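Local structure of UDP-glucose 4-epimerase (Campylobacter jejuni subsp. jejuni serotype O:2, 7K3P) at residues L156-I159 and G163-K166; E218-K223 and V293-E298; T124-G129 and M178-F183; I251-L256 and T321-K326; V100-Q105 and M198-G203. The protein catalyses the NAD-dependent interconversion of UDP-glucose and UDP-galactose, and probably that of their N-acetylated counterparts as well. The protein carries 2 engineered substitutions. All coordinates share one frame; numbering follows the deposited sequence.

Interaction 1: residues L156-I159 and G163-K166. With NAD (nicotinamide-adenine-dinucleotide), chain C.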
# COMPACT_ATOMS: atom_id res chain seq x y z
N LEU A 156 7.71 6.81 9.22
CA LEU A 156 7.47 5.49 8.68
C LEU A 156 8.12 5.43 7.30
O LEU A 156 7.55 5.86 6.30
CB LEU A 156 5.95 5.23 8.63
CG LEU A 156 5.28 5.46 10.00
CD1 LEU A 156 3.74 5.27 9.98
CD2 LEU A 156 5.90 4.56 11.06
N ALA A 157 9.34 4.90 7.25
CA ALA A 157 10.14 4.94 6.02
C ALA A 157 10.79 3.58 5.75
O ALA A 157 12.02 3.46 5.77
CB ALA A 157 11.22 6.02 6.13
N PRO A 158 9.97 2.56 5.50
CA PRO A 158 10.51 1.20 5.31
C PRO A 158 11.47 1.13 4.12
O PRO A 158 11.31 1.87 3.14
CB PRO A 158 9.27 0.34 5.05
CG PRO A 158 8.19 1.33 4.59
CD PRO A 158 8.51 2.63 5.27
N ILE A 159 12.43 0.21 4.18
CA ILE A 159 13.45 0.11 3.15
C ILE A 159 13.43 -1.25 2.45
O ILE A 159 14.34 -1.57 1.70
CB ILE A 159 14.86 0.34 3.74
CG1 ILE A 159 15.18 -0.72 4.80
CG2 ILE A 159 14.96 1.74 4.34
CD1 ILE A 159 16.61 -0.64 5.34
N GLY A 163 8.67 -4.49 4.92
CA GLY A 163 8.31 -3.31 5.70
C GLY A 163 7.24 -2.46 5.04
O GLY A 163 6.31 -1.98 5.71
N ARG A 164 7.36 -2.27 3.73
CA ARG A 164 6.35 -1.52 2.97
C ARG A 164 5.00 -2.22 2.98
O ARG A 164 3.96 -1.56 3.07
CB ARG A 164 6.80 -1.30 1.51
CG ARG A 164 7.88 -0.23 1.37
CD ARG A 164 8.22 0.08 -0.08
NE ARG A 164 9.22 -0.84 -0.61
CZ ARG A 164 10.53 -0.70 -0.43
NH1 ARG A 164 10.98 0.32 0.28
NH2 ARG A 164 11.39 -1.57 -0.96
N SER A 165 5.01 -3.55 2.88
CA SER A 165 3.76 -4.31 2.79
C SER A 165 2.96 -4.19 4.08
O SER A 165 1.73 -4.20 4.07
CB SER A 165 4.01 -5.79 2.45
OG SER A 165 4.51 -6.53 3.55
N LYS A 166 3.66 -4.07 5.20
CA LYS A 166 3.03 -3.90 6.51
C LYS A 166 2.53 -2.48 6.71
O LYS A 166 1.43 -2.26 7.22
CB LYS A 166 4.00 -4.33 7.61
CG LYS A 166 4.19 -5.85 7.69
CD LYS A 166 2.93 -6.53 8.24
CE LYS A 166 3.24 -7.92 8.74
NZ LYS A 166 2.03 -8.55 9.36
PA NAD C . 4.57 -17.35 11.57
O1A NAD C . 4.98 -17.73 10.17
O2A NAD C . 4.98 -18.41 12.56
O5B NAD C . 3.00 -17.21 11.68
C5B NAD C . 2.28 -16.91 10.51
C4B NAD C . 1.09 -17.77 10.44
O4B NAD C . 0.16 -17.30 9.51
C3B NAD C . 1.47 -19.23 10.03
O3B NAD C . 0.99 -20.32 10.90
C2B NAD C . 1.03 -19.29 8.54
O2B NAD C . 0.69 -20.55 8.13
C1B NAD C . -0.12 -18.35 8.58
N9A NAD C . -0.46 -17.81 7.25
C8A NAD C . 0.37 -17.18 6.40
N7A NAD C . -0.28 -16.85 5.27
C5A NAD C . -1.55 -17.26 5.36
C6A NAD C . -2.66 -17.21 4.51
N6A NAD C . -2.55 -16.57 3.22
N1A NAD C . -3.84 -17.72 4.90
C2A NAD C . -3.99 -18.32 6.10
N3A NAD C . -2.92 -18.41 6.96
C4A NAD C . -1.70 -17.89 6.62
O3 NAD C . 5.23 -15.95 11.91
PN NAD C . 5.27 -15.33 13.36
O1N NAD C . 4.35 -16.08 14.30
O2N NAD C . 6.69 -15.40 13.85
O5D NAD C . 4.82 -13.82 13.25
C5D NAD C . 3.44 -13.54 13.16
C4D NAD C . 3.18 -12.07 12.88
O4D NAD C . 3.94 -11.25 13.74
C3D NAD C . 3.41 -11.65 11.43
O3D NAD C . 2.44 -10.75 11.06
C2D NAD C . 4.69 -10.93 11.42
O2D NAD C . 4.82 -10.01 10.41
C1D NAD C . 4.70 -10.33 12.85
N1N NAD C . 6.09 -10.01 13.41
C2N NAD C . 6.89 -11.10 13.70
C3N NAD C . 8.16 -10.88 14.22
C7N NAD C . 9.04 -12.06 14.54
O7N NAD C . 8.68 -13.21 14.34
N7N NAD C . 10.34 -11.82 15.09
C4N NAD C . 8.61 -9.59 14.43
C5N NAD C . 7.80 -8.52 14.14
C6N NAD C . 6.52 -8.71 13.62
O HOH W 1 14.46 -2.18 -1.24
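The ring of Pro-158 lies over the first turn of helix 161-179, with its CG against CG of Arg-164 at 3.6 Å and its CB 3.5 Å from the carbonyl carbon C of Gly-163. Since Gly-163 has no side chain, the proline settles directly on helix backbone. Arg-164 slants across the ring, touching it with CG, then bends at chi3 (-85°). That bend brings the guanidinium back to the loop, where NH1 of Arg-164 sits 3.6 Å from C of Ile-159. One ordered water lies at the edge of the guanidinium, in its plane. It accepts from NH2 of Arg-164 at 3.1 Å and donates to O of Ile-159 at 3.0 Å, adding a water bridge between loop and guanidinium. The charge has a stronger partner across the dimer interface: NE of Arg-164 makes a salt bridge to Asp-175 of the second subunit.

Lys-166 takes another direction, to the coenzyme. A kink at chi2 (-71°) followed by an extended run carries NZ of Lys-166 to the ribose hydroxyl O3D of NAD, to which it donates a 2.8 Å hydrogen bond. NZ is also bonded to Ser-136 O. Tyr-162, whose OH is hydrogen-bonded to NAD too, and Lys-166 four positions later make up the YxxxK signature of the short-chain dehydrogenase/reductase superfamily, here with the Pro-158 loop packed on its helix.

Interaction 2: residues E218-K223 and V293-E298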
# COMPACT_ATOMS: atom_id res chain seq x y z
N GLU A 218 21.60 -20.12 16.42
CA GLU A 218 22.07 -20.95 15.31
C GLU A 218 23.49 -21.50 15.57
O GLU A 218 23.78 -22.65 15.25
CB GLU A 218 22.02 -20.18 13.97
CG GLU A 218 20.61 -19.98 13.39
CD GLU A 218 20.61 -19.12 12.12
OE1 GLU A 218 21.63 -18.44 11.86
OE2 GLU A 218 19.59 -19.12 11.39
N CYS A 219 24.35 -20.66 16.14
CA CYS A 219 25.71 -21.09 16.50
C CYS A 219 25.69 -22.14 17.60
O CYS A 219 26.38 -23.15 17.54
CB CYS A 219 26.56 -19.89 16.96
SG CYS A 219 27.03 -18.74 15.65
N ALA A 220 24.89 -21.87 18.63
CA ALA A 220 24.77 -22.76 19.78
C ALA A 220 24.20 -24.11 19.37
O ALA A 220 24.48 -25.12 20.01
CB ALA A 220 23.92 -22.13 20.87
N ALA A 221 23.39 -24.13 18.32
CA ALA A 221 22.79 -25.37 17.86
C ALA A 221 23.66 -26.10 16.84
O ALA A 221 23.27 -27.14 16.30
CB ALA A 221 21.40 -25.12 17.31
N GLY A 222 24.85 -25.56 16.58
CA GLY A 222 25.78 -26.18 15.64
C GLY A 222 25.39 -25.97 14.19
O GLY A 222 25.90 -26.67 13.30
N LYS A 223 24.51 -25.01 13.94
CA LYS A 223 24.04 -24.74 12.58
C LYS A 223 24.92 -23.72 11.87
O LYS A 223 25.12 -23.78 10.66
CB LYS A 223 22.60 -24.23 12.61
CG LYS A 223 21.55 -25.27 12.98
CD LYS A 223 20.16 -24.71 12.74
CE LYS A 223 19.08 -25.65 13.25
NZ LYS A 223 17.72 -25.02 13.15
N VAL A 293 27.06 -24.56 25.23
CA VAL A 293 27.87 -24.64 24.02
C VAL A 293 28.77 -23.43 23.93
O VAL A 293 28.29 -22.30 23.85
CB VAL A 293 27.01 -24.68 22.75
CG1 VAL A 293 27.89 -24.74 21.51
CG2 VAL A 293 26.07 -25.87 22.79
N ASP A 294 30.08 -23.67 23.95
CA ASP A 294 31.06 -22.60 23.80
C ASP A 294 31.37 -22.39 22.32
O ASP A 294 32.48 -22.66 21.86
CB ASP A 294 32.33 -22.94 24.58
CG ASP A 294 33.32 -21.79 24.62
OD1 ASP A 294 32.90 -20.64 24.34
OD2 ASP A 294 34.51 -22.05 24.94
N PHE A 295 30.37 -21.92 21.57
CA PHE A 295 30.52 -21.74 20.12
C PHE A 295 31.55 -20.67 19.79
O PHE A 295 31.90 -19.86 20.64
CB PHE A 295 29.16 -21.42 19.45
CG PHE A 295 28.48 -20.21 20.02
CD1 PHE A 295 28.79 -18.93 19.55
CD2 PHE A 295 27.51 -20.34 21.00
CE1 PHE A 295 28.16 -17.81 20.07
CE2 PHE A 295 26.87 -19.23 21.53
CZ PHE A 295 27.19 -17.96 21.07
N LYS A 296 32.02 -20.68 18.54
CA LYS A 296 33.07 -19.76 18.10
C LYS A 296 32.57 -18.32 17.88
O LYS A 296 31.68 -18.08 17.05
CB LYS A 296 33.72 -20.28 16.81
CG LYS A 296 34.37 -21.65 16.93
CD LYS A 296 35.19 -22.02 15.69
CE LYS A 296 34.30 -22.32 14.49
NZ LYS A 296 33.38 -23.47 14.73
N VAL A 297 33.16 -17.37 18.61
CA VAL A 297 32.93 -15.95 18.33
C VAL A 297 34.23 -15.17 18.10
O VAL A 297 35.23 -15.39 18.79
CB VAL A 297 32.04 -15.25 19.40
CG1 VAL A 297 31.66 -16.22 20.51
CG2 VAL A 297 32.73 -14.02 19.96
N GLU A 298 34.20 -14.28 17.11
CA GLU A 298 35.37 -13.49 16.75
C GLU A 298 35.06 -12.00 16.70
O GLU A 298 34.00 -11.59 16.21
CB GLU A 298 35.93 -13.93 15.39
CG GLU A 298 37.45 -14.04 15.36
CD GLU A 298 37.94 -15.33 15.96
OE1 GLU A 298 37.66 -16.40 15.38
OE2 GLU A 298 38.61 -15.28 17.02
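The aromatic contacts centre on Phe-295, and across the two segments Cys-219 makes a CH-pi and a sulfur-aromatic one. CB of Cys-219 stands over one face of the ring, 3.9 Å from the Phe-295 centroid and 27° off the normal, displaced toward the rim near CG and CD1. The sulfur comes in more obliquely: SG of Cys-219 is 5.0 Å from the same centroid. Phe-295 CG stands between its own backbone N and carbonyl carbon (chi1 57°), which lays the ring against the helix end. Lys-288 adds a cation-pi contact.

Apolar contacts continue along the helix. CB of Ala-220 reaches CD2 of Phe-295 at 4.0 Å and CB of Val-293 at 4.4 Å. CG2 of Val-293 also touches the backbone carbonyl, in van der Waals contact with O of Ala-220 at 3.3 Å. Met-287 of helix 280-291 packs on both Ala-220 and Phe-295.

No hydrogen bond crosses between the segments; those of 218-223 close its helix. Lys-223 N bonds to Glu-218 O at 2.8 Å and Gly-222 N to Cys-219 O at 3.0 Å, with Gly-222 at positive phi. This is a Schellman motif, ending helix 212-220 just before strand 226-230, the parallel partner of strand 296-300.

Interaction 3: residues T124-G129 and M178-F183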
# COMPACT_ATOMS: atom_id res chain seq x y z
N THR A 124 -13.84 -7.02 4.83
CA THR A 124 -14.75 -8.02 5.38
C THR A 124 -15.13 -7.71 6.84
O THR A 124 -16.29 -7.89 7.24
CB THR A 124 -14.13 -9.43 5.27
OG1 THR A 124 -13.97 -9.77 3.89
CG2 THR A 124 -15.00 -10.47 5.94
N CYS A 125 -14.16 -7.26 7.64
CA CYS A 125 -14.46 -6.84 9.01
C CYS A 125 -15.52 -5.76 8.99
O CYS A 125 -16.50 -5.82 9.72
CB CYS A 125 -13.18 -6.33 9.74
SG CYS A 125 -12.09 -7.67 10.19
N LEU A 126 -15.33 -4.78 8.12
CA LEU A 126 -16.24 -3.65 8.03
C LEU A 126 -17.65 -4.08 7.61
O LEU A 126 -18.65 -3.54 8.09
CB LEU A 126 -15.71 -2.61 7.03
CG LEU A 126 -14.53 -1.72 7.45
CD1 LEU A 126 -14.02 -0.90 6.25
CD2 LEU A 126 -14.94 -0.79 8.60
N GLN A 127 -17.73 -5.07 6.71
CA GLN A 127 -19.02 -5.49 6.16
C GLN A 127 -19.81 -6.35 7.14
O GLN A 127 -21.02 -6.42 7.05
CB GLN A 127 -18.81 -6.24 4.83
CG GLN A 127 -18.51 -5.29 3.66
CD GLN A 127 -18.15 -6.01 2.36
OE1 GLN A 127 -17.90 -7.22 2.35
NE2 GLN A 127 -18.11 -5.26 1.27
N THR A 128 -19.11 -6.99 8.06
CA THR A 128 -19.71 -7.97 8.96
C THR A 128 -19.66 -7.57 10.44
O THR A 128 -19.86 -8.41 11.32
CB THR A 128 -19.05 -9.34 8.79
OG1 THR A 128 -17.66 -9.24 9.15
CG2 THR A 128 -19.16 -9.80 7.33
N GLY A 129 -19.37 -6.29 10.71
CA GLY A 129 -19.40 -5.77 12.07
C GLY A 129 -18.28 -6.22 13.01
O GLY A 129 -18.45 -6.24 14.25
N MET A 178 -11.16 6.07 9.89
CA MET A 178 -11.61 7.44 9.71
C MET A 178 -12.95 7.48 8.98
O MET A 178 -13.78 8.35 9.25
CB MET A 178 -10.55 8.28 8.99
CG MET A 178 -10.50 8.14 7.49
SD MET A 178 -11.66 9.20 6.57
CE MET A 178 -11.02 9.01 4.90
N ALA A 179 -13.17 6.55 8.06
CA ALA A 179 -14.42 6.50 7.32
C ALA A 179 -15.51 5.82 8.17
O ALA A 179 -16.70 6.00 7.93
CB ALA A 179 -14.22 5.76 5.99
N ASN A 180 -15.08 5.02 9.15
CA ASN A 180 -16.00 4.23 9.97
C ASN A 180 -15.60 4.28 11.45
O ASN A 180 -14.99 3.33 11.96
CB ASN A 180 -16.03 2.77 9.50
CG ASN A 180 -16.30 2.63 8.00
OD1 ASN A 180 -17.46 2.57 7.58
ND2 ASN A 180 -15.23 2.57 7.20
N PRO A 181 -15.96 5.37 12.14
CA PRO A 181 -15.64 5.69 13.54
C PRO A 181 -15.88 4.51 14.47
O PRO A 181 -15.16 4.34 15.47
CB PRO A 181 -16.62 6.82 13.86
CG PRO A 181 -16.76 7.54 12.56
CD PRO A 181 -16.71 6.46 11.49
N GLU A 182 -16.86 3.68 14.14
CA GLU A 182 -17.17 2.49 14.92
C GLU A 182 -16.08 1.42 14.82
O GLU A 182 -15.95 0.57 15.71
CB GLU A 182 -18.54 1.92 14.50
CG GLU A 182 -18.59 1.32 13.07
CD GLU A 182 -18.81 2.37 11.96
OE1 GLU A 182 -18.40 3.53 12.14
OE2 GLU A 182 -19.40 2.02 10.91
N PHE A 183 -15.31 1.45 13.74
CA PHE A 183 -14.29 0.43 13.51
C PHE A 183 -12.98 0.81 14.21
O PHE A 183 -12.36 1.82 13.86
CB PHE A 183 -14.04 0.23 11.99
CG PHE A 183 -12.92 -0.72 11.68
CD1 PHE A 183 -13.12 -2.10 11.74
CD2 PHE A 183 -11.66 -0.24 11.31
CE1 PHE A 183 -12.08 -2.99 11.45
CE2 PHE A 183 -10.61 -1.12 11.02
CZ PHE A 183 -10.82 -2.49 11.09
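The ring of Phe-183 receives helix 107-127 on the slant: CD2 of Leu-126 touches CG of Phe-183 at 3.7 Å, and CB of Cys-125 lies 3.9 Å from CE1 of the same ring. The other flat group, the amide of Asn-180, presents its nitrogen to the leucine, ND2 of Asn-180 lying 3.7 Å from CD2 of Leu-126. That is a packing contact; the amide's polar partner is Ala-176 O, in the last turn of helix 161-179. CD2 of Leu-126 thus touches both amide and phenyl and CD1 also reaches ND2, with the Leu-126 and Phe-183 side chains crossing at about a right angle. CG of Phe-183 is anti to its backbone N (chi1 175°), which turns the ring to the helix.

Both helices, 107-127 and 161-179, belong to the Rossmann-type domain, and the contact joins their C-terminal ends where the chain turns into strand 184-189. A type I turn from Asn-180 to Phe-183 makes that reversal, closed by Phe-183 N to Asn-180 O at 2.6 Å. Just past the end of helix 107-127, OG1 of Thr-128 donates to O of Thr-124 at 2.7 Å. Leu-108 of the second subunit packs on Leu-126, and its Pro-107 on Ala-179.

Interaction 4: residues I251-L256 and T321-K326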
# COMPACT_ATOMS: atom_id res chain seq x y z
N ILE A 251 5.33 -10.87 23.78
CA ILE A 251 4.67 -10.23 22.64
C ILE A 251 3.25 -10.82 22.55
O ILE A 251 2.30 -10.12 22.23
CB ILE A 251 5.47 -10.41 21.31
CG1 ILE A 251 4.72 -9.78 20.14
CG2 ILE A 251 5.78 -11.87 21.05
CD1 ILE A 251 4.41 -8.31 20.36
N SER A 252 3.12 -12.11 22.88
CA SER A 252 1.80 -12.73 22.88
C SER A 252 0.87 -12.00 23.84
O SER A 252 -0.23 -11.61 23.46
CB SER A 252 1.87 -14.22 23.20
OG SER A 252 2.36 -14.94 22.10
N SER A 253 1.31 -11.77 25.08
CA SER A 253 0.44 -11.14 26.07
C SER A 253 0.07 -9.71 25.68
O SER A 253 -1.02 -9.22 25.98
CB SER A 253 1.06 -11.21 27.49
OG SER A 253 2.22 -10.39 27.58
N ALA A 254 0.97 -9.03 24.96
CA ALA A 254 0.68 -7.65 24.55
C ALA A 254 -0.47 -7.58 23.56
O ALA A 254 -1.14 -6.55 23.42
CB ALA A 254 1.93 -6.98 23.95
N HIS A 255 -0.71 -8.67 22.83
CA HIS A 255 -1.83 -8.69 21.90
C HIS A 255 -3.15 -8.78 22.69
O HIS A 255 -4.13 -8.11 22.35
CB HIS A 255 -1.66 -9.83 20.89
CG HIS A 255 -0.70 -9.50 19.78
ND1 HIS A 255 0.67 -9.48 19.96
CD2 HIS A 255 -0.91 -9.17 18.49
CE1 HIS A 255 1.26 -9.16 18.82
NE2 HIS A 255 0.32 -8.97 17.91
N LEU A 256 -3.15 -9.57 23.76
CA LEU A 256 -4.29 -9.62 24.66
C LEU A 256 -4.50 -8.24 25.27
O LEU A 256 -5.61 -7.71 25.27
CB LEU A 256 -4.09 -10.68 25.76
CG LEU A 256 -4.48 -12.11 25.40
CD1 LEU A 256 -3.47 -12.75 24.42
CD2 LEU A 256 -4.63 -12.97 26.66
N THR A 321 -1.96 0.86 28.68
CA THR A 321 -2.52 -0.48 28.80
C THR A 321 -2.05 -1.21 30.05
O THR A 321 -1.21 -0.72 30.81
CB THR A 321 -2.15 -1.35 27.57
OG1 THR A 321 -0.89 -1.99 27.78
CG2 THR A 321 -2.09 -0.48 26.31
N SER A 322 -2.58 -2.41 30.25
CA SER A 322 -2.25 -3.21 31.41
C SER A 322 -1.13 -4.19 31.09
O SER A 322 -0.87 -5.10 31.88
CB SER A 322 -3.49 -4.01 31.82
OG SER A 322 -3.81 -4.95 30.79
N TRP A 323 -0.48 -4.03 29.94
CA TRP A 323 0.55 -4.99 29.55
C TRP A 323 1.75 -4.96 30.51
O TRP A 323 2.33 -3.91 30.75
CB TRP A 323 1.04 -4.75 28.12
CG TRP A 323 2.07 -5.76 27.71
CD1 TRP A 323 1.89 -7.11 27.60
CD2 TRP A 323 3.42 -5.50 27.34
NE1 TRP A 323 3.06 -7.71 27.22
CE2 TRP A 323 4.03 -6.74 27.04
CE3 TRP A 323 4.21 -4.34 27.26
CZ2 TRP A 323 5.36 -6.86 26.64
CZ3 TRP A 323 5.54 -4.45 26.87
CH2 TRP A 323 6.10 -5.70 26.56
N GLN A 324 2.09 -6.13 31.05
CA GLN A 324 3.25 -6.28 31.93
C GLN A 324 4.01 -7.53 31.54
O GLN A 324 3.56 -8.65 31.78
CB GLN A 324 2.81 -6.35 33.40
CG GLN A 324 3.99 -6.44 34.38
CD GLN A 324 3.53 -6.46 35.83
OE1 GLN A 324 2.70 -5.64 36.23
NE2 GLN A 324 4.05 -7.42 36.61
N PRO A 325 5.19 -7.34 30.93
CA PRO A 325 5.96 -8.50 30.49
C PRO A 325 6.46 -9.24 31.71
O PRO A 325 6.65 -8.64 32.77
CB PRO A 325 7.15 -7.88 29.73
CG PRO A 325 7.22 -6.45 30.20
CD PRO A 325 5.80 -6.06 30.51
N LYS A 326 6.70 -10.53 31.59
CA LYS A 326 7.22 -11.22 32.74
C LYS A 326 8.38 -12.15 32.37
O LYS A 326 8.85 -12.94 33.20
CB LYS A 326 6.09 -11.92 33.50
CG LYS A 326 4.76 -11.92 32.76
CD LYS A 326 3.81 -13.00 33.27
CE LYS A 326 3.34 -12.69 34.69
NZ LYS A 326 2.07 -13.40 35.02
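The indole of Trp-323 is clamped flat against helix 248-261, and the packing is tight on this side. CB of Ala-254 sits 3.5 Å above the ring plane in a CH-pi contact with the five-membered ring, only 12° off its normal, while CA of Ala-254 comes within 3.3 Å of CD1 of Trp-323. Covering the opposite face is the next-but-one residue of the same loop, Pro-325, whose CD lies 3.7 Å from the indole plane of Trp-323. At the edge, NE1 of Trp-323 donates to OG of Ser-253 at 2.8 Å. The hydroxyl lies nearly in the ring plane, but the bond is bent, with an N-H...O angle of 137°. With chi1 at -178° the indole is swung clear of its own backbone N and onto the helix. Just before it, the backbone N of Trp-323 bonds to OG1 of Thr-321 at 3.0 Å, an ST turn that shapes the approach from the end of helix 315-320.

The outer side is quite different. The side chains of Ser-322, Gln-324 and Lys-326 are exposed and add almost nothing, and between these two segments Trp-323 carries nearly all of the contact. The backbone N of Lys-326 does bond to the Asp-250 side chain, on the same helix.

Ser-253 OG is also hydrogen-bonded to Asp-250 O, to which NE1 of Trp-323 makes a weak bond. The buried indole N-H is therefore met, through one bent hydrogen bond, by a hydroxyl already fixed on its own helix, while the CH-pi face supplies the apolar part of the contact.

Interaction 5: residues V100-Q105 and M198-G203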
# COMPACT_ATOMS: atom_id res chain seq x y z
N VAL A 100 12.33 -10.46 5.67
CA VAL A 100 12.89 -9.34 4.92
C VAL A 100 13.68 -9.82 3.70
O VAL A 100 13.42 -9.39 2.58
CB VAL A 100 13.77 -8.45 5.83
CG1 VAL A 100 14.74 -7.60 5.00
CG2 VAL A 100 12.89 -7.56 6.72
N PHE A 101 14.63 -10.73 3.92
CA PHE A 101 15.47 -11.20 2.82
C PHE A 101 14.66 -11.79 1.66
O PHE A 101 14.96 -11.53 0.49
CB PHE A 101 16.52 -12.21 3.31
CG PHE A 101 17.58 -12.53 2.29
CD1 PHE A 101 17.32 -13.43 1.25
CD2 PHE A 101 18.82 -11.91 2.34
CE1 PHE A 101 18.30 -13.72 0.30
CE2 PHE A 101 19.80 -12.20 1.40
CZ PHE A 101 19.54 -13.10 0.37
N GLU A 102 13.64 -12.58 1.98
CA GLU A 102 12.81 -13.17 0.94
C GLU A 102 12.03 -12.09 0.20
O GLU A 102 11.80 -12.20 -1.00
CB GLU A 102 11.85 -14.22 1.52
CG GLU A 102 11.05 -14.98 0.45
CD GLU A 102 9.88 -15.79 1.04
OE1 GLU A 102 9.44 -15.49 2.18
OE2 GLU A 102 9.41 -16.71 0.34
N SER A 103 11.62 -11.04 0.92
CA SER A 103 10.78 -10.00 0.31
C SER A 103 11.55 -9.18 -0.72
O SER A 103 10.97 -8.69 -1.70
CB SER A 103 10.19 -9.06 1.38
OG SER A 103 11.16 -8.15 1.89
N MET A 104 12.86 -9.04 -0.50
CA MET A 104 13.72 -8.35 -1.46
C MET A 104 13.80 -9.13 -2.76
O MET A 104 13.81 -8.55 -3.84
CB MET A 104 15.12 -8.13 -0.86
CG MET A 104 15.11 -7.17 0.33
SD MET A 104 16.64 -7.11 1.32
CE MET A 104 17.79 -6.39 0.16
N GLN A 105 13.80 -10.46 -2.65
CA GLN A 105 13.86 -11.31 -3.84
C GLN A 105 12.50 -11.53 -4.49
O GLN A 105 12.42 -11.71 -5.71
CB GLN A 105 14.53 -12.65 -3.52
CG GLN A 105 16.04 -12.55 -3.47
CD GLN A 105 16.68 -13.66 -2.67
OE1 GLN A 105 15.99 -14.47 -2.04
NE2 GLN A 105 18.01 -13.72 -2.69
N MET A 198 13.20 -18.69 10.91
CA MET A 198 13.25 -18.04 9.62
C MET A 198 14.12 -18.83 8.66
O MET A 198 15.22 -19.28 9.01
CB MET A 198 13.70 -16.59 9.78
CG MET A 198 12.62 -15.76 10.45
SD MET A 198 13.14 -14.13 10.93
CE MET A 198 11.87 -13.76 12.13
N ASP A 199 13.62 -19.01 7.44
CA ASP A 199 14.27 -19.87 6.46
C ASP A 199 15.41 -19.16 5.74
O ASP A 199 16.26 -19.81 5.13
CB ASP A 199 13.23 -20.39 5.46
CG ASP A 199 12.11 -21.19 6.13
OD1 ASP A 199 12.37 -21.81 7.18
OD2 ASP A 199 10.96 -21.17 5.62
N TYR A 200 15.45 -17.83 5.82
CA TYR A 200 16.44 -17.06 5.07
C TYR A 200 17.59 -16.50 5.89
O TYR A 200 18.48 -15.84 5.35
CB TYR A 200 15.74 -15.96 4.26
CG TYR A 200 14.93 -16.53 3.12
CD1 TYR A 200 13.65 -17.03 3.34
CD2 TYR A 200 15.47 -16.61 1.85
CE1 TYR A 200 12.92 -17.57 2.30
CE2 TYR A 200 14.75 -17.15 0.81
CZ TYR A 200 13.49 -17.63 1.03
OH TYR A 200 12.78 -18.17 -0.02
N THR A 201 17.61 -16.78 7.18
CA THR A 201 18.65 -16.26 8.05
C THR A 201 19.97 -17.04 7.96
O THR A 201 21.04 -16.45 7.84
CB THR A 201 18.19 -16.16 9.53
OG1 THR A 201 17.75 -17.45 9.98
CG2 THR A 201 17.05 -15.17 9.66
N LEU A 202 19.88 -18.37 8.00
CA LEU A 202 21.08 -19.20 8.07
C LEU A 202 22.00 -19.00 6.86
O LEU A 202 23.22 -19.13 6.97
CB LEU A 202 20.72 -20.69 8.24
CG LEU A 202 21.82 -21.65 8.71
CD1 LEU A 202 22.34 -21.28 10.09
CD2 LEU A 202 21.32 -23.09 8.70
N GLY A 203 21.40 -18.68 5.71
CA GLY A 203 22.17 -18.43 4.50
C GLY A 203 22.83 -17.06 4.41
O GLY A 203 23.56 -16.79 3.45
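Glu-102 runs obliquely over the ring of Tyr-200. Its CB stands over one face of Tyr-200, 3.8 Å from the centroid and 17° off the normal, a CH-pi contact nearest to CE1. CG of Glu-102 moves on to the phenol end, 3.6 Å from CZ of Tyr-200, and CD reaches CE1 of the same ring at 3.7 Å. With chi1 at -174° and the rest of the chain extended, the carboxylate is carried out past CE1 and OH, its plane 25° from that of the ring. At the tip, OE2 of Glu-102 lies 3.7 Å from OH of Tyr-200; the carboxylate is taken up by other residues, OE2 in a salt bridge with Lys-109 and OE1 in a hydrogen bond with Tyr-110.

Toward CD2 of Tyr-200 comes CD1 of Phe-101 at 3.7 Å, the two side chains crossing at about a right angle. The ring thus joins its own loop, whose Met-198 touches NAD, to helix 100-105. Glu-99 fastens the same loop by hydrogen bonds to the backbone N atoms of Asp-199 and Tyr-200. With the charge of Glu-102 engaged there, Tyr-200 meets chiefly hydrocarbon: dispersion and CH-pi forces carry this contact.

How the interactions relate
From the N terminus, the first contact to open is interaction 5, which joins helix 100-105 to the loop at 198-203. Within its span lies interaction 3, which brings the ends of helices 107-127 and 161-179 together, and within that again the short interaction 1, at the start of helix 161-179. Interactions 1 and 3 belong to the Rossmann-type part. Downstream, interactions 2 and 4 cross: 218-223 opens first, 251-256 follows, then 293-298 and 321-326 close in turn, so strand 296-300 is tied to helix 212-220, and the loop after helix 315-320 to helix 248-261. Interactions 5 and 2 touch through Glu-218 and Thr-201, probably hydrogen-bonded; interactions 2 and 3 lie farthest apart, centres about 49 Å distant.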